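Local coordinates for protein putative SAM-dependent O-methyltranferase (Podospora anserina, PDB 4YMH) that probably transfers a methyl group from S-adenosylmethionine to a hydroxyl oxygen of an acceptor, as in cation-dependent O-methyltransferases, and binds S-adenosyl-L-homocysteine, at residues 52-56 against 225-229; 174-178 against 221-226; 156-160 against 214-218. One frame throughout, in Å; residues are numbered along the deposited sequence.

Contact 1: 52-56 against 225-229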
loop_
_atom_site.group_PDB
_atom_site.type_symbol
_atom_site.label_atom_id
_atom_site.label_comp_id
_atom_site.label_asym_id
_atom_site.label_seq_id
_atom_site.Cartn_x
_atom_site.Cartn_y
_atom_site.Cartn_z
ATOM N N LEU A 52 1.744 -8.423 10.623
ATOM C CA LEU A 52 2.202 -7.831 9.367
ATOM C C LEU A 52 1.675 -6.398 9.252
ATOM O O LEU A 52 2.407 -5.483 8.861
ATOM C CB LEU A 52 1.745 -8.679 8.168
ATOM C CG LEU A 52 2.186 -8.196 6.783
ATOM C CD1 LEU A 52 3.715 -8.131 6.698
ATOM C CD2 LEU A 52 1.616 -9.119 5.693
ATOM N N GLN A 53 0.411 -6.194 9.624
ATOM C CA GLN A 53 -0.158 -4.850 9.604
ATOM C C GLN A 53 0.580 -3.945 10.560
ATOM O O GLN A 53 0.756 -2.758 10.286
ATOM C CB GLN A 53 -1.650 -4.861 9.960
ATOM C CG GLN A 53 -2.551 -5.400 8.884
ATOM C CD GLN A 53 -4.011 -5.367 9.299
ATOM O OE1 GLN A 53 -4.547 -6.364 9.777
ATOM N NE2 GLN A 53 -4.653 -4.212 9.131
ATOM N N GLY A 54 1.018 -4.497 11.690
ATOM C CA GLY A 54 1.864 -3.751 12.609
ATOM C C GLY A 54 3.155 -3.264 11.965
ATOM O O GLY A 54 3.552 -2.095 12.098
ATOM N N SER A 55 3.823 -4.167 11.261
ATOM C CA SER A 55 5.032 -3.776 10.513
ATOM C C SER A 55 4.721 -2.679 9.497
ATOM O O SER A 55 5.506 -1.752 9.316
ATOM C CB SER A 55 5.643 -4.985 9.820
ATOM O OG SER A 55 6.073 -5.928 10.789
ATOM N N TRP A 56 3.566 -2.781 8.849
ATOM C CA TRP A 56 3.151 -1.773 7.865
ATOM C C TRP A 56 2.929 -0.403 8.512
ATOM O O TRP A 56 3.333 0.625 7.973
ATOM C CB TRP A 56 1.879 -2.244 7.153
ATOM C CG TRP A 56 1.148 -1.187 6.393
ATOM C CD1 TRP A 56 1.551 -0.569 5.242
ATOM C CD2 TRP A 56 -0.136 -0.650 6.707
ATOM N NE1 TRP A 56 0.593 0.319 4.821
ATOM C CE2 TRP A 56 -0.450 0.295 5.706
ATOM C CE3 TRP A 56 -1.058 -0.877 7.736
ATOM C CZ2 TRP A 56 -1.640 1.012 5.707
ATOM C CZ3 TRP A 56 -2.241 -0.162 7.736
ATOM C CH2 TRP A 56 -2.522 0.771 6.728
ATOM N N PHE A 225 -4.660 -6.338 2.839
ATOM C CA PHE A 225 -5.249 -6.673 4.138
ATOM C C PHE A 225 -6.764 -6.861 3.963
ATOM O O PHE A 225 -7.184 -7.601 3.083
ATOM C CB PHE A 225 -4.901 -5.595 5.173
ATOM C CG PHE A 225 -3.408 -5.368 5.331
ATOM C CD1 PHE A 225 -2.549 -6.440 5.498
ATOM C CD2 PHE A 225 -2.867 -4.090 5.309
ATOM C CE1 PHE A 225 -1.177 -6.250 5.652
ATOM C CE2 PHE A 225 -1.493 -3.899 5.465
ATOM C CZ PHE A 225 -0.653 -4.986 5.629
ATOM N N ASP A 226 -7.578 -6.190 4.772
ATOM C CA ASP A 226 -9.037 -6.323 4.655
ATOM C C ASP A 226 -9.601 -5.111 3.897
ATOM O O ASP A 226 -10.736 -4.693 4.105
ATOM C CB ASP A 226 -9.673 -6.467 6.051
ATOM C CG ASP A 226 -11.156 -6.869 6.006
ATOM O OD1 ASP A 226 -11.611 -7.475 5.008
ATOM O OD2 ASP A 226 -11.867 -6.570 6.994
ATOM N N GLY A 227 -8.789 -4.554 2.999
ATOM C CA GLY A 227 -9.187 -3.391 2.218
ATOM C C GLY A 227 -8.776 -2.116 2.935
ATOM O O GLY A 227 -9.213 -1.865 4.051
ATOM N N VAL A 228 -7.935 -1.308 2.292
ATOM C CA VAL A 228 -7.482 -0.068 2.919
ATOM C C VAL A 228 -7.758 1.110 2.005
ATOM O O VAL A 228 -7.200 1.191 0.914
ATOM C CB VAL A 228 -5.984 -0.112 3.244
ATOM C CG1 VAL A 228 -5.512 1.241 3.813
ATOM C CG2 VAL A 228 -5.683 -1.280 4.208
ATOM N N THR A 229 -8.631 2.012 2.433
ATOM C CA THR A 229 -8.878 3.203 1.644
ATOM C C THR A 229 -7.894 4.308 2.023
ATOM O O THR A 229 -7.813 4.707 3.177
ATOM C CB THR A 229 -10.320 3.712 1.802
ATOM O OG1 THR A 229 -11.237 2.657 1.450
ATOM C CG2 THR A 229 -10.540 4.887 0.884
#
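This is where helix 51-64 of the class I methyltransferase fold packs on the turn of the C-terminal β-hairpin, formed by strands 217-222 and 228-233. F225, at the tip of that hairpin, is the residue to look at first. Its backbone has a positive phi (55°), and with chi1 in m its ring projects onto the helix, reaching three residues of the first turn and a half. Q53 covers one face: its CG sits 3.5 Å from the centroid of the F225 ring and 8° off the ring normal, a CH-π contact, and CG comes equally close, 3.5 Å, to CD1 of F225. W56, one helical turn further on, meets the ring with its indole. The six-membered ring of W56 and the ring of F225 have centroids 5.4 Å apart and planes at 58°, so the pairing is oblique; CE2 of F225 lies over a face of the indole. CD2 of L52 adds an apolar contact at the ring edge, 4.0 Å from CE1 of F225. Between the two segments everything is apolar, but the far end of Q53 is not: its NE2 makes a weak hydrogen bond to D172. Q53 also places this packing near the cofactor pocket, its side chain being about 6 Å from bound S-adenosyl-L-homocysteine and about 4 Å from the side chain of S49, a ligand-binding residue. The second subunit closes in too, its L220 packing on W56 and its L222 on F225. At the start of strand 228-233, V228 CG1 reaches the indole of W56 at CH2, 4.2 Å away.

Contact 2: 174-178 against 221-226; sequences VFARG and LLPVFD
The turn of the C-terminal β-hairpin in this Rossmann-like methyltransferase is pinned here to the loop that follows strand 167-171. Segment 221-226 leaves the end of strand 217-222 at L221-L222 and passes through an inverse gamma turn centred on P223 (phi/psi -81/64), with a weak V224 N to L222 O hydrogen bond of 2.8 Å. It then takes F225 to 55/-128 and D226 to -101/30. Segment 174-178 is irregular: V174 and F175 have helix-like angles, then A176 (50/50), R177 (69/7) and G178 (115/-17) all have positive phi, and G178 N bonds to F175 O at 2.8 Å. The closest CA pair is F175 and D226, at 5.5 Å. D226 is the anchor. Its O accepts from F175 N at 2.8 Å, and with chi1 at -169° (t) its OD1 accepts from R177 N at 2.8 Å. Its OD2 forms a salt bridge with R177 NH1 at 3.0 Å and also takes a hydrogen bond from N173 ND2. The CB of R177 points away, so the side chain folds back (chi1 and chi2 both m) to bring NH1 to that carboxylate. F175, chi1 -77° (m), lays its ring along the hairpin arm: CE1 is 4.0 Å from L221 CD1, and CZ is 4.0 Å from P223 CB. V174 CG1 also meets L221 CD1, at 4.0 Å. C20 of the second subunit packs on F175. One buried carboxylate thus serves a main-chain amide, a guanidinium and the N173 side chain, so its charge is compensated while it ties two loops together.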
loop_
_atom_site.group_PDB
_atom_site.type_symbol
_atom_site.label_atom_id
_atom_site.label_comp_id
_atom_site.label_asym_id
_atom_site.label_seq_id
_atom_site.Cartn_x
_atom_site.Cartn_y
_atom_site.Cartn_z
ATOM N N VAL A 174 -12.093 -1.964 4.971
ATOM C CA VAL A 174 -13.138 -1.442 4.093
ATOM C C VAL A 174 -13.827 -2.545 3.265
ATOM O O VAL A 174 -14.973 -2.382 2.830
ATOM C CB VAL A 174 -12.539 -0.312 3.203
ATOM C CG1 VAL A 174 -13.569 0.274 2.242
ATOM C CG2 VAL A 174 -12.041 0.795 4.115
ATOM N N PHE A 175 -13.152 -3.674 3.069
ATOM C CA PHE A 175 -13.747 -4.779 2.307
ATOM C C PHE A 175 -14.789 -5.568 3.098
ATOM O O PHE A 175 -15.571 -6.308 2.511
ATOM C CB PHE A 175 -12.674 -5.768 1.846
ATOM C CG PHE A 175 -11.857 -5.293 0.668
ATOM C CD1 PHE A 175 -12.230 -4.172 -0.064
ATOM C CD2 PHE A 175 -10.726 -5.988 0.287
ATOM C CE1 PHE A 175 -11.477 -3.759 -1.159
ATOM C CE2 PHE A 175 -9.962 -5.570 -0.803
ATOM C CZ PHE A 175 -10.340 -4.460 -1.523
ATOM N N ALA A 176 -14.743 -5.458 4.423
ATOM C CA ALA A 176 -15.618 -6.247 5.302
ATOM C C ALA A 176 -15.553 -7.730 4.912
ATOM O O ALA A 176 -16.581 -8.371 4.663
ATOM C CB ALA A 176 -17.072 -5.726 5.235
ATOM N N ARG A 177 -14.326 -8.231 4.800
ATOM C CA ARG A 177 -14.014 -9.619 4.448
ATOM C C ARG A 177 -14.358 -9.979 3.002
ATOM O O ARG A 177 -14.264 -11.146 2.604
ATOM C CB ARG A 177 -14.732 -10.572 5.410
ATOM C CG ARG A 177 -14.484 -10.257 6.885
ATOM C CD ARG A 177 -13.042 -10.494 7.253
ATOM N NE ARG A 177 -12.892 -10.715 8.691
ATOM C CZ ARG A 177 -12.423 -9.821 9.557
ATOM N NH1 ARG A 177 -12.040 -8.619 9.146
ATOM N NH2 ARG A 177 -12.329 -10.140 10.845
ATOM N N GLY A 178 -14.743 -8.976 2.220
ATOM C CA GLY A 178 -15.181 -9.176 0.853
ATOM C C GLY A 178 -16.646 -8.809 0.691
ATOM O O GLY A 178 -17.116 -8.571 -0.406
ATOM N N LEU A 221 -8.689 2.894 -3.199
ATOM C CA LEU A 221 -9.090 1.725 -2.432
ATOM C C LEU A 221 -8.121 0.606 -2.753
ATOM O O LEU A 221 -8.206 -0.034 -3.797
ATOM C CB LEU A 221 -10.539 1.330 -2.740
ATOM C CG LEU A 221 -11.080 0.100 -1.992
ATOM C CD1 LEU A 221 -10.659 0.060 -0.525
ATOM C CD2 LEU A 221 -12.627 0.004 -2.122
ATOM N N LEU A 222 -7.165 0.425 -1.847
ATOM C CA LEU A 222 -6.069 -0.530 -1.984
ATOM C C LEU A 222 -6.461 -1.939 -1.550
ATOM O O LEU A 222 -6.871 -2.152 -0.386
ATOM C CB LEU A 222 -4.883 -0.035 -1.161
ATOM C CG LEU A 222 -3.480 -0.431 -1.606
ATOM C CD1 LEU A 222 -3.250 0.040 -3.028
ATOM C CD2 LEU A 222 -2.452 0.163 -0.654
ATOM N N PRO A 223 -6.337 -2.917 -2.471
ATOM C CA PRO A 223 -6.747 -4.288 -2.150
ATOM C C PRO A 223 -5.656 -5.017 -1.358
ATOM O O PRO A 223 -5.056 -5.993 -1.835
ATOM C CB PRO A 223 -6.967 -4.927 -3.525
ATOM C CG PRO A 223 -5.952 -4.220 -4.402
ATOM C CD PRO A 223 -5.866 -2.791 -3.868
ATOM N N VAL A 224 -5.398 -4.508 -0.155
ATOM C CA VAL A 224 -4.403 -5.092 0.744
ATOM C C VAL A 224 -5.086 -5.313 2.105
ATOM O O VAL A 224 -5.987 -4.570 2.467
ATOM C CB VAL A 224 -3.149 -4.168 0.862
ATOM C CG1 VAL A 224 -3.463 -2.913 1.673
ATOM C CG2 VAL A 224 -1.909 -4.922 1.402
ATOM N N PHE A 225 -4.660 -6.338 2.839
ATOM C CA PHE A 225 -5.249 -6.673 4.138
ATOM C C PHE A 225 -6.764 -6.861 3.963
ATOM O O PHE A 225 -7.184 -7.601 3.083
ATOM C CB PHE A 225 -4.901 -5.595 5.173
ATOM C CG PHE A 225 -3.408 -5.368 5.331
ATOM C CD1 PHE A 225 -2.549 -6.440 5.498
ATOM C CD2 PHE A 225 -2.867 -4.090 5.309
ATOM C CE1 PHE A 225 -1.177 -6.250 5.652
ATOM C CE2 PHE A 225 -1.493 -3.899 5.465
ATOM C CZ PHE A 225 -0.653 -4.986 5.629
ATOM N N ASP A 226 -7.578 -6.190 4.772
ATOM C CA ASP A 226 -9.037 -6.323 4.655
ATOM C C ASP A 226 -9.601 -5.111 3.897
ATOM O O ASP A 226 -10.736 -4.693 4.105
ATOM C CB ASP A 226 -9.673 -6.467 6.051
ATOM C CG ASP A 226 -11.156 -6.869 6.006
ATOM O OD1 ASP A 226 -11.611 -7.475 5.008
ATOM O OD2 ASP A 226 -11.867 -6.570 6.994
#

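Contact 3: 156-160 against 214-218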
loop_
_atom_site.group_PDB
_atom_site.type_symbol
_atom_site.label_atom_id
_atom_site.label_comp_id
_atom_site.label_asym_id
_atom_site.label_seq_id
_atom_site.Cartn_x
_atom_site.Cartn_y
_atom_site.Cartn_z
ATOM N N THR A 156 -16.310 14.901 8.919
ATOM C CA THR A 156 -15.904 15.816 9.975
ATOM C C THR A 156 -14.467 16.216 9.708
ATOM O O THR A 156 -14.122 17.410 9.707
ATOM C CB THR A 156 -16.048 15.179 11.376
ATOM O OG1 THR A 156 -17.440 15.031 11.690
ATOM C CG2 THR A 156 -15.400 16.051 12.455
ATOM N N ILE A 157 -13.661 15.213 9.375
ATOM C CA ILE A 157 -12.228 15.428 9.211
ATOM C C ILE A 157 -11.997 16.436 8.101
ATOM O O ILE A 157 -11.222 17.380 8.254
ATOM C CB ILE A 157 -11.504 14.105 8.922
ATOM C CG1 ILE A 157 -11.407 13.291 10.212
ATOM C CG2 ILE A 157 -10.134 14.353 8.346
ATOM C CD1 ILE A 157 -11.073 11.838 10.003
ATOM N N LEU A 158 -12.738 16.303 7.010
ATOM C CA LEU A 158 -12.487 17.230 5.925
ATOM C C LEU A 158 -13.122 18.576 6.234
ATOM O O LEU A 158 -12.523 19.617 5.952
ATOM C CB LEU A 158 -13.008 16.682 4.613
ATOM C CG LEU A 158 -12.327 15.368 4.241
ATOM C CD1 LEU A 158 -13.065 14.753 3.061
ATOM C CD2 LEU A 158 -10.853 15.593 3.906
ATOM N N ASP A 159 -14.307 18.561 6.847
ATOM C CA ASP A 159 -15.040 19.817 7.029
ATOM C C ASP A 159 -14.278 20.745 7.964
ATOM O O ASP A 159 -14.262 21.963 7.766
ATOM C CB ASP A 159 -16.449 19.578 7.582
ATOM C CG ASP A 159 -17.414 19.015 6.541
ATOM O OD1 ASP A 159 -17.066 18.946 5.339
ATOM O OD2 ASP A 159 -18.546 18.663 6.936
ATOM N N GLN A 160 -13.646 20.162 8.982
ATOM C CA GLN A 160 -12.954 20.951 10.006
ATOM C C GLN A 160 -11.455 21.092 9.755
ATOM O O GLN A 160 -10.742 21.666 10.570
ATOM C CB GLN A 160 -13.176 20.340 11.392
ATOM C CG GLN A 160 -14.637 20.185 11.733
ATOM C CD GLN A 160 -14.890 19.816 13.183
ATOM O OE1 GLN A 160 -16.004 19.452 13.575
ATOM N NE2 GLN A 160 -13.843 19.905 13.992
ATOM N N ASP A 214 -16.948 13.354 -3.501
ATOM C CA ASP A 214 -16.416 14.494 -2.742
ATOM C C ASP A 214 -15.298 15.167 -3.528
ATOM O O ASP A 214 -14.254 14.568 -3.752
ATOM C CB ASP A 214 -15.916 14.042 -1.369
ATOM C CG ASP A 214 -15.681 15.214 -0.408
ATOM O OD1 ASP A 214 -15.159 16.271 -0.829
ATOM O OD2 ASP A 214 -16.017 15.073 0.780
ATOM N N PRO A 215 -15.524 16.417 -3.956
ATOM C CA PRO A 215 -14.565 17.060 -4.857
ATOM C C PRO A 215 -13.275 17.488 -4.159
ATOM O O PRO A 215 -12.375 17.985 -4.827
ATOM C CB PRO A 215 -15.329 18.283 -5.374
ATOM C CG PRO A 215 -16.311 18.602 -4.295
ATOM C CD PRO A 215 -16.686 17.274 -3.666
ATOM N N ARG A 216 -13.185 17.303 -2.849
ATOM C CA ARG A 216 -12.008 17.772 -2.115
ATOM C C ARG A 216 -10.862 16.759 -2.099
ATOM O O ARG A 216 -9.714 17.107 -1.790
ATOM C CB ARG A 216 -12.398 18.134 -0.674
ATOM C CG ARG A 216 -13.349 19.310 -0.566
ATOM C CD ARG A 216 -13.870 19.459 0.868
ATOM N NE ARG A 216 -14.628 18.282 1.284
ATOM C CZ ARG A 216 -15.302 18.188 2.427
ATOM N NH1 ARG A 216 -15.318 19.200 3.278
ATOM N NH2 ARG A 216 -15.973 17.081 2.714
ATOM N N ILE A 217 -11.156 15.513 -2.454
ATOM C CA ILE A 217 -10.223 14.428 -2.172
ATOM C C ILE A 217 -9.895 13.523 -3.348
ATOM O O ILE A 217 -10.710 13.343 -4.255
ATOM C CB ILE A 217 -10.765 13.530 -1.029
ATOM C CG1 ILE A 217 -12.194 13.060 -1.335
ATOM C CG2 ILE A 217 -10.717 14.270 0.295
ATOM C CD1 ILE A 217 -12.784 12.098 -0.300
ATOM N N ASP A 218 -8.691 12.952 -3.308
ATOM C CA ASP A 218 -8.311 11.815 -4.146
ATOM C C ASP A 218 -8.406 10.544 -3.309
ATOM O O ASP A 218 -7.995 10.525 -2.137
ATOM C CB ASP A 218 -6.883 11.957 -4.703
ATOM C CG ASP A 218 -6.778 12.980 -5.825
ATOM O OD1 ASP A 218 -7.797 13.258 -6.501
ATOM O OD2 ASP A 218 -5.658 13.501 -6.030
#
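R216 carries the polar side of this contact between the last turn of helix 150-159 and the lead-in to strand 217-222. Its guanidinium is shared by two carboxylates. Across the segments, NH1 donates to OD1 of D159 at 2.7 Å as a salt bridge, with a weak second bond from NH2 to the same OD1 at 3.4 Å. Within its own segment, NE and NH2 of R216 donate hydrogen bonds to D214 OD1 (3.0 Å) and D214 OD2 (2.8 Å), both part of a salt bridge. D214 OD1 also accepts from R216 N at 3.0 Å, an Asx turn, within a type I β turn from D214 to I217. D159 OD2 has a long, weak ion pair with K155. L158 packs against one face of the guanidinium, its CB 3.5 Å from R216 CZ, and its CD1 meets I217 CG2 at 3.7 Å. W233 of the neighbouring strand touches both L158 and R216. The D159-R216-D214 network ties the helix end to the turn, and L158 on I217 continues the contact onto the strand: a β-α-β crossover helix packed against the hairpin strand at the sheet edge within this chain.

How the contacts relate
Contacts 1 and 2 work on the same hairpin turn: they share F225 and D226, whose side chains go to helix 51-64 and to the 174-178 loop respectively, and their centres are 9 Å apart. They are also joined by probable backbone hydrogen bonds, V228 O to L222 N at 2.9 Å and G227 O to V174 N at 3.0 Å. Contact 3 holds the other end of strand 217-222, its centre 23 Å from that of contact 1, with nearest atoms about 7 Å apart, and 21 Å from that of contact 2. Contact 1 is the nearer of the first two to bound S-adenosyl-L-homocysteine; the R177 side chain of contact 2 is about 10 Å from it, whereas contact 3 lies away from the ligand site.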